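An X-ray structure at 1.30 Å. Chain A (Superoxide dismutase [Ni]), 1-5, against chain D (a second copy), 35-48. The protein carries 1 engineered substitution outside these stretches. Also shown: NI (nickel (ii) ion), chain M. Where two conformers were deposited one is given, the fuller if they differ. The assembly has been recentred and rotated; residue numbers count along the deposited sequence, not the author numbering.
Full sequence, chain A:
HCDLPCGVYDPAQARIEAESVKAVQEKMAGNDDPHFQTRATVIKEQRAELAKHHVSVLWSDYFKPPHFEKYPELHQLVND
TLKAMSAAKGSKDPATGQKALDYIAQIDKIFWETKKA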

# COMPACT_ATOMS: atom_id res chain seq x y z
N HIS A 1 -13.56 -9.38 7.82
CA HIS A 1 -12.67 -8.28 8.25
C HIS A 1 -12.35 -7.44 7.02
O HIS A 1 -11.78 -6.35 7.06
CB HIS A 1 -11.38 -8.81 8.86
CG HIS A 1 -10.58 -9.71 7.96
ND1 HIS A 1 -11.14 -10.18 6.79
CD2 HIS A 1 -9.32 -10.22 8.01
CE1 HIS A 1 -10.23 -10.94 6.17
NE2 HIS A 1 -9.12 -10.99 6.90
N CYS A 2 -12.69 -8.06 5.90
CA CYS A 2 -12.35 -7.52 4.57
C CYS A 2 -13.52 -6.81 3.88
O CYS A 2 -13.32 -6.38 2.75
CB CYS A 2 -11.95 -8.70 3.69
SG CYS A 2 -13.13 -10.04 3.89
N ASP A 3 -14.68 -6.75 4.52
CA ASP A 3 -15.88 -6.02 4.08
C ASP A 3 -16.60 -6.70 2.92
O ASP A 3 -17.41 -6.07 2.23
CB ASP A 3 -15.49 -4.59 3.72
CG ASP A 3 -16.45 -3.49 4.13
OD1 ASP A 3 -17.53 -3.75 4.68
OD2 ASP A 3 -16.03 -2.32 3.88
N LEU A 4 -16.38 -8.00 2.74
CA LEU A 4 -17.12 -8.69 1.67
C LEU A 4 -18.61 -8.72 1.93
O LEU A 4 -19.39 -8.37 0.99
CB LEU A 4 -16.59 -10.11 1.42
CG LEU A 4 -17.44 -10.87 0.39
CD1 LEU A 4 -17.36 -10.21 -0.97
CD2 LEU A 4 -17.04 -12.35 0.26
N PRO A 5 -19.12 -9.11 3.09
CA PRO A 5 -18.43 -9.57 4.29
C PRO A 5 -17.95 -11.02 4.23
O PRO A 5 -18.60 -11.88 3.63
CB PRO A 5 -19.51 -9.42 5.38
CG PRO A 5 -20.79 -9.69 4.63
CD PRO A 5 -20.59 -9.11 3.24
NI NI M . -13.30 -9.88 6.03
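Chain D (35-48) HFQTRATVIKEQRA

How does the chain D segment lie on the amino-terminal hook of chain A? Residues 35-48 of chain D are helical throughout, part of a helix that extends beyond both ends of the stretch, and each backbone N-H from R39(D) onward bonds to the carbonyl four residues earlier. Chain A has no regular helix or strand here; it is a short, bent strip, wound around the nickel at its start and closed by a cis peptide bond before P5(A). The two run in opposing order: C2(A) lies nearest I43(D), with 6.8 Å between their CA atoms, and L4(A) lies nearest A40(D), CA to CA 6.4 Å. As chain A advances, its partners therefore step back along the helix, from R47(D) through I43(D) to A40(D), R39(D) and F36(D). The spacing of three or four residues keeps these partners on one side of the helix, while the CA-to-CB bonds of Q37(D), T41(D) and K44(D) point away.

Which bump is covered most, and what hollow takes it? L4(A) has the largest covered area of any residue in the contact. Its CA-to-CB bond leaves sideways, but chi1 near t and chi2 near p bring the end of the side chain closer to the helix. There CD1 of L4(A) comes 3.6 Å from CE2 of F36(D), approaching the ring obliquely, and CD2 of L4(A) lies 4.1 Å from CB of A40(D). The small alanine leaves the helix surface low at that point, and the leucine methyls settle beside it. I43(D) adds another wall, its CD1 3.8 Å from CB of L4(A). The same leucine CD1 also lies over one face of the R39(D) guanidinium, 3.8 Å from NH1 of R39(D), so the pocket is bounded partly by a charged group that offers its flat surface to a methyl.

What holds the chain A backbone against the helix? R39(D) points toward chain A and reaches two successive carbonyls: NH2 of R39(D) donates to O of D3(A) at 2.8 Å, and NH1 of R39(D) donates to O of L4(A), also at 2.8 Å. The D3(A) oxygen sits at the edge of the guanidinium, near its plane, which leaves a face free for the leucine methyl. One side chain thus grips the backbone and helps enclose the leucine.

How does the helix meet the nickel end? H1(A) and C2(A) bind the metal through N and ND1 of H1(A) and through N and SG of C2(A), with one further ligand from elsewhere in the structure. C2(A) still turns its CB toward the helix, 3.5 Å from CG2 of I43(D) and 3.9 Å from CD of R47(D). Farther along, NH2 of R47(D) lies over one face of the H1(A) imidazole, and CE1 of H1(A) over one face of the guanidinium, although the two planes are well inclined to each other. NE2 of H1(A) and NE of R47(D) are 3.5 Å apart, but both are donors and form no hydrogen bond with each other.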

# COMPACT_ATOMS: atom_id res chain seq x y z
N HIS D 35 -21.53 -9.30 -9.71
CA HIS D 35 -20.89 -8.23 -8.93
C HIS D 35 -20.32 -8.83 -7.64
O HIS D 35 -19.19 -8.59 -7.24
CB HIS D 35 -21.86 -7.08 -8.68
CG HIS D 35 -21.34 -5.88 -7.97
ND1 HIS D 35 -20.40 -5.05 -8.53
CD2 HIS D 35 -21.62 -5.35 -6.75
CE1 HIS D 35 -20.13 -4.07 -7.67
NE2 HIS D 35 -20.83 -4.20 -6.60
N PHE D 36 -21.13 -9.66 -6.97
CA PHE D 36 -20.65 -10.29 -5.74
C PHE D 36 -19.48 -11.21 -6.03
O PHE D 36 -18.47 -11.22 -5.29
CB PHE D 36 -21.82 -11.06 -5.09
CG PHE D 36 -21.33 -11.73 -3.81
CD1 PHE D 36 -21.08 -13.09 -3.80
CD2 PHE D 36 -21.17 -10.96 -2.67
CE1 PHE D 36 -20.62 -13.69 -2.61
CE2 PHE D 36 -20.70 -11.56 -1.51
CZ PHE D 36 -20.43 -12.92 -1.48
N GLN D 37 -19.61 -12.01 -7.08
CA GLN D 37 -18.54 -12.92 -7.43
C GLN D 37 -17.25 -12.14 -7.62
O GLN D 37 -16.15 -12.57 -7.21
CB GLN D 37 -18.82 -13.71 -8.70
CG GLN D 37 -19.91 -14.76 -8.53
CD GLN D 37 -19.46 -16.00 -7.80
OE1 GLN D 37 -18.43 -16.60 -8.14
NE2 GLN D 37 -20.26 -16.39 -6.78
N THR D 38 -17.34 -10.99 -8.26
CA THR D 38 -16.16 -10.16 -8.56
C THR D 38 -15.59 -9.58 -7.28
O THR D 38 -14.35 -9.58 -7.09
CB THR D 38 -16.47 -9.08 -9.60
OG1 THR D 38 -16.75 -9.72 -10.85
CG2 THR D 38 -15.25 -8.18 -9.83
N ARG D 39 -16.43 -9.08 -6.37
CA ARG D 39 -15.91 -8.52 -5.12
C ARG D 39 -15.23 -9.62 -4.30
O ARG D 39 -14.17 -9.38 -3.71
CB ARG D 39 -17.03 -7.85 -4.32
CG ARG D 39 -17.62 -6.61 -4.98
CD ARG D 39 -18.69 -5.96 -4.12
NE ARG D 39 -18.09 -5.65 -2.83
CZ ARG D 39 -18.36 -6.13 -1.62
NH1 ARG D 39 -19.35 -7.01 -1.44
NH2 ARG D 39 -17.68 -5.76 -0.53
N ALA D 40 -15.87 -10.79 -4.29
CA ALA D 40 -15.27 -11.91 -3.58
C ALA D 40 -13.90 -12.26 -4.15
O ALA D 40 -12.93 -12.57 -3.44
CB ALA D 40 -16.22 -13.10 -3.65
N THR D 41 -13.78 -12.20 -5.46
CA THR D 41 -12.53 -12.53 -6.12
C THR D 41 -11.45 -11.53 -5.74
O THR D 41 -10.32 -11.89 -5.44
CB THR D 41 -12.71 -12.57 -7.64
OG1 THR D 41 -13.67 -13.60 -7.98
CG2 THR D 41 -11.41 -12.88 -8.38
N VAL D 42 -11.81 -10.25 -5.78
CA VAL D 42 -10.92 -9.14 -5.41
C VAL D 42 -10.36 -9.33 -4.03
O VAL D 42 -9.17 -9.27 -3.72
CB VAL D 42 -11.70 -7.81 -5.53
CG1 VAL D 42 -10.99 -6.69 -4.79
CG2 VAL D 42 -11.91 -7.46 -7.01
N ILE D 43 -11.31 -9.58 -3.11
CA ILE D 43 -10.97 -9.66 -1.72
C ILE D 43 -10.19 -10.92 -1.38
O ILE D 43 -9.22 -10.87 -0.61
CB ILE D 43 -12.26 -9.54 -0.89
CG1 ILE D 43 -12.73 -8.08 -0.92
CG2 ILE D 43 -12.06 -10.09 0.50
CD1 ILE D 43 -14.19 -7.93 -0.48
N LYS D 44 -10.56 -12.04 -1.97
CA LYS D 44 -9.81 -13.28 -1.79
C LYS D 44 -8.36 -13.07 -2.25
O LYS D 44 -7.40 -13.52 -1.61
CB LYS D 44 -10.46 -14.41 -2.58
CG LYS D 44 -9.69 -15.72 -2.57
CD LYS D 44 -10.53 -16.90 -2.97
CE LYS D 44 -11.07 -16.91 -4.37
NZ LYS D 44 -9.98 -17.05 -5.37
N GLU D 45 -8.16 -12.40 -3.36
CA GLU D 45 -6.79 -12.21 -3.84
C GLU D 45 -5.95 -11.44 -2.85
O GLU D 45 -4.80 -11.75 -2.57
CB GLU D 45 -6.83 -11.51 -5.21
CG GLU D 45 -5.56 -11.70 -6.00
CD GLU D 45 -5.43 -13.00 -6.78
OE1 GLU D 45 -6.42 -13.77 -6.80
OE2 GLU D 45 -4.37 -13.29 -7.39
N GLN D 46 -6.57 -10.40 -2.28
CA GLN D 46 -5.89 -9.53 -1.34
C GLN D 46 -5.55 -10.25 -0.04
O GLN D 46 -4.45 -10.15 0.49
CB GLN D 46 -6.79 -8.34 -0.97
CG GLN D 46 -6.97 -7.33 -2.09
CD GLN D 46 -8.10 -6.34 -1.92
OE1 GLN D 46 -9.07 -6.61 -1.17
NE2 GLN D 46 -8.05 -5.22 -2.62
N ARG D 47 -6.53 -11.01 0.50
CA ARG D 47 -6.26 -11.67 1.79
C ARG D 47 -5.27 -12.79 1.59
O ARG D 47 -4.42 -13.05 2.46
CB ARG D 47 -7.55 -12.20 2.45
CG ARG D 47 -8.70 -11.21 2.52
CD ARG D 47 -8.31 -9.77 2.82
NE ARG D 47 -7.70 -9.52 4.11
CZ ARG D 47 -7.64 -8.33 4.70
NH1 ARG D 47 -8.18 -7.28 4.10
NH2 ARG D 47 -7.05 -8.17 5.90
N ALA D 48 -5.33 -13.48 0.45
CA ALA D 48 -4.32 -14.53 0.19
C ALA D 48 -2.91 -13.95 0.08
O ALA D 48 -1.96 -14.59 0.57
CB ALA D 48 -4.71 -15.36 -1.02